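Local coordinates for cysteine desulfurase (Fervidobacterium islandicum, PDB 6A6E), which probably removes sulfur from cysteine as a pyridoxal-phosphate-dependent SufS-type desulfurase, passing it through an enzyme-bound persulfide, at residues 78-81 with 82-85; 268-271 with 272-275; 358-361 with 362-366. All blocks are in the same frame, centred on the assembly; numbering follows the deposited sequence.

Contact 1: residues 78-81 with 82-85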
loop_
_atom_site.group_PDB
_atom_site.type_symbol
_atom_site.label_atom_id
_atom_site.label_comp_id
_atom_site.label_asym_id
_atom_site.label_seq_id
_atom_site.Cartn_x
_atom_site.Cartn_y
_atom_site.Cartn_z
ATOM N N ALA A 78 -18.691 -1.670 -1.267
ATOM C CA ALA A 78 -18.141 -0.689 -0.326
ATOM C C ALA A 78 -16.930 -0.014 -0.924
ATOM O O ALA A 78 -16.775 1.210 -0.782
ATOM C CB ALA A 78 -17.834 -1.324 1.038
ATOM N N TYR A 79 -16.063 -0.783 -1.587
ATOM C CA TYR A 79 -14.861 -0.224 -2.227
ATOM C C TYR A 79 -15.200 0.779 -3.329
ATOM O O TYR A 79 -14.632 1.874 -3.403
ATOM C CB TYR A 79 -13.982 -1.353 -2.779
ATOM C CG TYR A 79 -12.659 -0.964 -3.359
ATOM C CD1 TYR A 79 -11.535 -0.689 -2.548
ATOM C CD2 TYR A 79 -12.471 -0.950 -4.761
ATOM C CE1 TYR A 79 -10.298 -0.373 -3.135
ATOM C CE2 TYR A 79 -11.236 -0.653 -5.337
ATOM C CZ TYR A 79 -10.161 -0.334 -4.516
ATOM O OH TYR A 79 -8.984 -0.044 -5.169
ATOM N N GLU A 80 -16.071 0.401 -4.251
ATOM C CA GLU A 80 -16.481 1.370 -5.293
ATOM C C GLU A 80 -17.238 2.593 -4.708
ATOM O O GLU A 80 -17.083 3.659 -5.217
ATOM C CB GLU A 80 -17.374 0.713 -6.322
ATOM C CG GLU A 80 -16.727 -0.357 -7.258
ATOM C CD GLU A 80 -15.214 -0.765 -7.156
ATOM O OE1 GLU A 80 -14.216 -0.103 -7.776
ATOM O OE2 GLU A 80 -15.074 -1.925 -6.571
ATOM N N GLN A 81 -18.027 2.420 -3.641
ATOM C CA GLN A 81 -18.642 3.555 -2.930
ATOM C C GLN A 81 -17.545 4.484 -2.400
ATOM O O GLN A 81 -17.677 5.700 -2.508
ATOM C CB GLN A 81 -19.577 3.128 -1.814
ATOM C CG GLN A 81 -20.889 2.522 -2.391
ATOM C CD GLN A 81 -21.828 1.964 -1.316
ATOM O OE1 GLN A 81 -21.401 1.585 -0.225
ATOM N NE2 GLN A 81 -23.110 1.906 -1.629
ATOM N N ALA A 82 -16.438 3.917 -1.882
ATOM C CA ALA A 82 -15.353 4.760 -1.399
ATOM C C ALA A 82 -14.729 5.587 -2.534
ATOM O O ALA A 82 -14.429 6.768 -2.322
ATOM C CB ALA A 82 -14.314 3.944 -0.676
ATOM N N ARG A 83 -14.533 4.982 -3.709
ATOM C CA ARG A 83 -13.960 5.669 -4.843
ATOM C C ARG A 83 -14.817 6.906 -5.170
ATOM O O ARG A 83 -14.298 8.022 -5.474
ATOM C CB ARG A 83 -13.867 4.759 -6.081
ATOM C CG ARG A 83 -13.045 5.356 -7.223
ATOM C CD ARG A 83 -13.147 4.579 -8.540
ATOM N NE ARG A 83 -12.843 3.152 -8.366
ATOM C CZ ARG A 83 -11.630 2.612 -8.197
ATOM N NH1 ARG A 83 -10.518 3.366 -8.178
ATOM N NH2 ARG A 83 -11.513 1.302 -8.048
ATOM N N GLU A 84 -16.132 6.696 -5.109
ATOM C CA GLU A 84 -17.079 7.777 -5.399
ATOM C C GLU A 84 -17.040 8.932 -4.371
ATOM O O GLU A 84 -17.126 10.128 -4.722
ATOM C CB GLU A 84 -18.470 7.156 -5.618
ATOM C CG GLU A 84 -19.640 8.155 -5.717
ATOM C CD GLU A 84 -19.759 8.934 -7.055
ATOM O OE1 GLU A 84 -20.861 9.518 -7.292
ATOM O OE2 GLU A 84 -18.791 8.982 -7.865
ATOM N N LYS A 85 -16.917 8.596 -3.107
ATOM C CA LYS A 85 -16.764 9.636 -2.080
ATOM C C LYS A 85 -15.516 10.484 -2.314
ATOM O O LYS A 85 -15.563 11.708 -2.142
ATOM C CB LYS A 85 -16.704 9.043 -0.695
ATOM C CG LYS A 85 -17.935 8.264 -0.315
ATOM C CD LYS A 85 -17.723 7.568 1.034
ATOM C CE LYS A 85 -18.875 6.600 1.382
ATOM N NZ LYS A 85 -18.745 5.947 2.693
#
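Glu80 and Arg83 form an i to i+3 salt bridge on one turn of helix 70-90, the arginine reaching back along the helix to the carboxylate. The backbone supplies the regular frame, with Ala82, Arg83, Glu84 and Lys85 each giving an N-H to the carbonyl four residues earlier. Arg83 starts with its CB against the carbonyl of Glu80, CB to O 3.5 Å. Its CG lies anti to the backbone N (chi1 -170°), and the chain runs straight until it bends at chi3, which turns NE to within 3.6 Å of Glu80 OE1. Beyond CZ the branches part. NH2 gives a nearly straight hydrogen bond to Glu80 OE1 (3.1 Å, 165°), meeting the oxygen in the guanidinium plane, and the same nitrogen comes within 3.4 Å of Tyr79 CE2, where ring and guanidinium stand almost perpendicular. NH1 is gripped from outside by a salt bridge to Glu284 and a hydrogen bond to Ile97 O. Glu284 also bonds the Tyr79 hydroxyl, so it ties together two neighbours along the buried side of the helix, and the two carboxylates would tend to stabilise the arginine's charge. Lys85, whose NZ bridges to Asp301 on helix 290-306, passes its CG 3.4 Å from Gln81 O.

Contact 2: residues 268-271 with 272-275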
loop_
_atom_site.group_PDB
_atom_site.type_symbol
_atom_site.label_atom_id
_atom_site.label_comp_id
_atom_site.label_asym_id
_atom_site.label_seq_id
_atom_site.Cartn_x
_atom_site.Cartn_y
_atom_site.Cartn_z
ATOM N N LYS A 268 -7.258 -9.155 -21.421
ATOM C CA LYS A 268 -6.845 -10.491 -21.899
ATOM C C LYS A 268 -5.368 -10.725 -21.740
ATOM O O LYS A 268 -4.545 -9.915 -22.141
ATOM C CB LYS A 268 -7.147 -10.738 -23.408
ATOM C CG LYS A 268 -8.609 -10.837 -23.752
ATOM C CD LYS A 268 -9.350 -11.864 -22.869
ATOM C CE LYS A 268 -10.811 -12.032 -23.253
ATOM N NZ LYS A 268 -11.538 -10.747 -23.424
ATOM N N VAL A 269 -5.023 -11.898 -21.255
ATOM C CA VAL A 269 -3.655 -12.244 -21.117
ATOM C C VAL A 269 -3.393 -13.569 -21.849
ATOM O O VAL A 269 -4.095 -14.512 -21.597
ATOM C CB VAL A 269 -3.349 -12.474 -19.624
ATOM C CG1 VAL A 269 -1.908 -12.938 -19.452
ATOM C CG2 VAL A 269 -3.683 -11.211 -18.853
ATOM N N THR A 270 -2.334 -13.633 -22.636
ATOM C CA THR A 270 -1.848 -14.888 -23.228
ATOM C C THR A 270 -0.414 -14.984 -22.749
ATOM O O THR A 270 0.091 -14.091 -22.075
ATOM C CB THR A 270 -1.831 -14.860 -24.800
ATOM O OG1 THR A 270 -0.808 -13.969 -25.229
ATOM C CG2 THR A 270 -3.121 -14.350 -25.328
ATOM N N PHE A 271 0.247 -16.069 -23.105
ATOM C CA PHE A 271 1.643 -16.265 -22.797
ATOM C C PHE A 271 2.538 -15.205 -23.417
ATOM O O PHE A 271 3.638 -14.948 -22.888
ATOM C CB PHE A 271 2.084 -17.682 -23.236
ATOM C CG PHE A 271 1.490 -18.797 -22.406
ATOM C CD1 PHE A 271 1.686 -18.836 -21.050
ATOM C CD2 PHE A 271 0.727 -19.799 -22.992
ATOM C CE1 PHE A 271 1.117 -19.849 -20.289
ATOM C CE2 PHE A 271 0.189 -20.837 -22.247
ATOM C CZ PHE A 271 0.378 -20.853 -20.897
ATOM N N GLU A 272 2.092 -14.573 -24.504
ATOM C CA GLU A 272 2.924 -13.614 -25.236
ATOM C C GLU A 272 2.521 -12.113 -25.259
ATOM O O GLU A 272 3.373 -11.271 -25.534
ATOM C CB GLU A 272 3.058 -14.126 -26.678
ATOM C CG GLU A 272 3.930 -15.371 -26.741
ATOM C CD GLU A 272 4.349 -15.786 -28.149
ATOM O OE1 GLU A 272 4.459 -14.939 -29.079
ATOM O OE2 GLU A 272 4.632 -16.990 -28.315
ATOM N N ASP A 273 1.240 -11.813 -25.004
ATOM C CA ASP A 273 0.707 -10.452 -25.041
ATOM C C ASP A 273 -0.346 -10.216 -23.974
ATOM O O ASP A 273 -1.098 -11.113 -23.619
ATOM C CB ASP A 273 0.022 -10.175 -26.403
ATOM C CG ASP A 273 0.968 -10.433 -27.601
ATOM O OD1 ASP A 273 1.829 -9.561 -27.912
ATOM O OD2 ASP A 273 0.865 -11.533 -28.198
ATOM N N VAL A 274 -0.534 -8.955 -23.642
ATOM C CA VAL A 274 -1.623 -8.538 -22.741
ATOM C C VAL A 274 -2.363 -7.309 -23.209
ATOM O O VAL A 274 -1.818 -6.475 -23.839
ATOM C CB VAL A 274 -1.076 -8.260 -21.312
ATOM C CG1 VAL A 274 -0.303 -9.449 -20.860
ATOM C CG2 VAL A 274 -0.141 -7.076 -21.267
ATOM N N THR A 275 -3.639 -7.209 -22.906
ATOM C CA THR A 275 -4.362 -5.972 -23.076
ATOM C C THR A 275 -4.957 -5.616 -21.684
ATOM O O THR A 275 -4.950 -6.451 -20.749
ATOM C CB THR A 275 -5.496 -6.158 -24.074
ATOM O OG1 THR A 275 -6.331 -7.189 -23.583
ATOM C CG2 THR A 275 -4.902 -6.555 -25.475
HETATM O O HOH W 1 -3.419 -10.548 -24.663
HETATM O O HOH W 2 -0.944 -13.343 -27.873
#
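Residues 268-275 double back as a beta hairpin: the two arms run 166° apart, Val269 and Val274 form an antiparallel non-hydrogen-bonded pair, and Phe271 and Glu272 make the bend with backbone angles near those of a type I turn. Thr270 N binds Asp273 O at 3.0 Å next to the bend, and Thr275 N binds Lys268 O on the other side of the valine pair. The two valines lie alongside each other on one face, Val269 CG1 to Val274 CG1 4.1 Å. At the bend a side chain adds to the closure. With chi1 at 70°, the Thr270 hydroxyl sits between its own backbone N and carbonyl carbon, facing the turn, and OG1 accepts from both Glu272 N and Asp273 N, each at 3.0 Å. The first of these bonds defines an ST turn. Thr275 repeats the torsion at the other end, where its OG1, in place of a carbonyl, receives Lys268 N at 3.1 Å. Two waters add further links: one donates to both Lys268 O and Asp273 O, another joins Thr270 OG1 to Asp273 OD2. The hairpin reaches across the dimer interface, Val269 packing on His134 of the second subunit beside its cofactor pocket, consistent with the intersubunit hairpin of SufS-type desulfurases. In that subunit Tyr153, near the end of strand 150-154, meets the Phe271 ring edge-to-face and bonds Phe271 O, Lys145 of helix 138-147 bonds Glu272 O, Arg142 of that helix packs on Val274, and Gln378, opening helix 378-387, receives Val269 N.

Contact 3: residues 358-361 with 362-366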
loop_
_atom_site.group_PDB
_atom_site.type_symbol
_atom_site.label_atom_id
_atom_site.label_comp_id
_atom_site.label_asym_id
_atom_site.label_seq_id
_atom_site.Cartn_x
_atom_site.Cartn_y
_atom_site.Cartn_z
ATOM N N VAL A 358 15.338 21.429 20.970
ATOM C CA VAL A 358 14.005 22.106 21.060
ATOM C C VAL A 358 12.879 21.073 21.095
ATOM O O VAL A 358 12.044 21.115 21.983
ATOM C CB VAL A 358 13.789 23.121 19.930
ATOM C CG1 VAL A 358 12.401 23.733 19.994
ATOM C CG2 VAL A 358 14.840 24.211 19.978
ATOM N N SER A 359 12.892 20.118 20.137
ATOM C CA SER A 359 11.864 19.114 20.077
ATOM C C SER A 359 11.946 18.172 21.307
ATOM O O SER A 359 10.911 17.711 21.818
ATOM C CB SER A 359 11.970 18.325 18.757
ATOM O OG SER A 359 11.560 19.123 17.672
ATOM N N HIS A 360 13.158 17.879 21.777
ATOM C CA HIS A 360 13.279 16.963 22.868
ATOM C C HIS A 360 12.638 17.577 24.127
ATOM O O HIS A 360 11.816 16.971 24.762
ATOM C CB HIS A 360 14.745 16.586 23.151
ATOM C CG HIS A 360 14.858 15.799 24.406
ATOM N ND1 HIS A 360 14.495 14.482 24.478
ATOM C CD2 HIS A 360 15.120 16.195 25.690
ATOM C CE1 HIS A 360 14.576 14.071 25.744
ATOM N NE2 HIS A 360 14.952 15.095 26.498
ATOM N N ILE A 361 12.985 18.824 24.441
ATOM C CA ILE A 361 12.503 19.480 25.686
ATOM C C ILE A 361 10.995 19.727 25.570
ATOM O O ILE A 361 10.243 19.401 26.487
ATOM C CB ILE A 361 13.280 20.785 26.008
ATOM C CG1 ILE A 361 14.724 20.474 26.371
ATOM C CG2 ILE A 361 12.586 21.530 27.140
ATOM C CD1 ILE A 361 15.703 21.635 26.184
ATOM N N LEU A 362 10.543 20.170 24.407
ATOM C CA LEU A 362 9.069 20.345 24.168
ATOM C C LEU A 362 8.286 19.104 24.474
ATOM O O LEU A 362 7.258 19.154 25.237
ATOM C CB LEU A 362 8.756 20.837 22.745
ATOM C CG LEU A 362 9.133 22.277 22.510
ATOM C CD1 LEU A 362 8.778 22.696 21.102
ATOM C CD2 LEU A 362 8.368 23.127 23.475
ATOM N N ASP A 363 8.802 17.975 24.011
ATOM C CA ASP A 363 8.154 16.686 24.258
ATOM C C ASP A 363 8.257 16.166 25.737
ATOM O O ASP A 363 7.259 15.786 26.358
ATOM C CB ASP A 363 8.735 15.604 23.293
ATOM C CG ASP A 363 8.289 14.184 23.657
ATOM O OD1 ASP A 363 7.088 13.823 23.612
ATOM O OD2 ASP A 363 9.160 13.387 24.005
ATOM N N GLU A 364 9.453 16.159 26.302
ATOM C CA GLU A 364 9.606 15.544 27.614
ATOM C C GLU A 364 8.990 16.450 28.712
ATOM O O GLU A 364 8.243 15.974 29.572
ATOM C CB GLU A 364 11.063 15.236 27.887
ATOM C CG GLU A 364 11.224 13.941 28.663
ATOM C CD GLU A 364 12.545 13.894 29.367
ATOM O OE1 GLU A 364 12.557 14.272 30.557
ATOM O OE2 GLU A 364 13.569 13.497 28.727
ATOM N N ASN A 365 9.215 17.746 28.606
ATOM C CA ASN A 365 8.845 18.692 29.672
ATOM C C ASN A 365 7.552 19.425 29.424
ATOM O O ASN A 365 7.042 20.008 30.362
ATOM C CB ASN A 365 9.977 19.688 29.920
ATOM C CG ASN A 365 11.281 18.965 30.277
ATOM O OD1 ASN A 365 12.139 18.721 29.433
ATOM N ND2 ASN A 365 11.374 18.522 31.508
ATOM N N PHE A 366 7.003 19.398 28.194
ATOM C CA PHE A 366 5.712 20.073 27.925
ATOM C C PHE A 366 4.671 19.235 27.180
ATOM O O PHE A 366 3.595 19.708 26.928
ATOM C CB PHE A 366 5.933 21.358 27.168
ATOM C CG PHE A 366 6.691 22.366 27.932
ATOM C CD1 PHE A 366 8.094 22.348 27.932
ATOM C CD2 PHE A 366 6.015 23.346 28.640
ATOM C CE1 PHE A 366 8.802 23.290 28.672
ATOM C CE2 PHE A 366 6.710 24.278 29.384
ATOM C CZ PHE A 366 8.098 24.265 29.405
HETATM O O HOH W 3 12.370 13.050 22.779
#
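Two turns of helix 355-366, in the part of the chain that carries the mixed sheet of strands 345-350, 368-373 and 396-400, show how an amphipathic helix sorts its i to i+4 pairs, Val358 with Leu362 on the buried side and His360 with Glu364 on the outer one. Four backbone bonds hold the frame, among them Glu364 N to His360 O at 2.9 Å. Val358 and Leu362 point the same way, side by side, Val358 CG1 to Leu362 CD1 3.9 Å, and Leu362 CG rests 3.2 Å from Val358 O. On the outer side, His360 has CG anti to its backbone N (chi1 172°), which swings the imidazole along the helix toward Glu364. Carboxylate OE2 of Glu364 comes to the ring's edge, 3.1 Å from His360 NE2, with the two planes almost at right angles (89°). At the other ring nitrogen, ND1, a water lies at 3.1 Å and reaches on weakly to Asp363 OD2. Asp363 has its firmer partner at OD1, a hydrogen bond to Thr70 of the second subunit. Farther along the helix, Ile361 CG2 lies across from Asn365 OD1 at 3.7 Å, while the Phe366 ring turns its edge to Ile361 O, CD1 to O 3.9 Å. The helix packs against both the sheet and helix 407-423 of its own chain. Ser359 bonds Thr370 and Leu362 packs on Val368 of strand 368-373; toward helix 407-423, Val358 meets Leu417, Ile361 meets Ile420, and Phe366 stands edge-to-face with Tyr419.

Overall arrangement
The three contacts follow one another along the chain without touching. Contact 1 and contact 2 have centres about 29 Å apart, contact 1 and contact 3 about 41 Å, and contact 2 and contact 3 about 58 Å; contact 3 lies on the opposite side of the chain's centre from both others. Contacts 2 and 3 both touch the second subunit, whereas no other protein chain of the assembly touches the segments of contact 1. The hairpin of contact 2 lies not far from a cofactor: the side chain of Val269 is about 13 Å from a bound pyridoxal phosphate, and Gln378 of the second subunit, which accepts Val269 N, follows closely after Cys376, the position seen as S-mercaptocysteine.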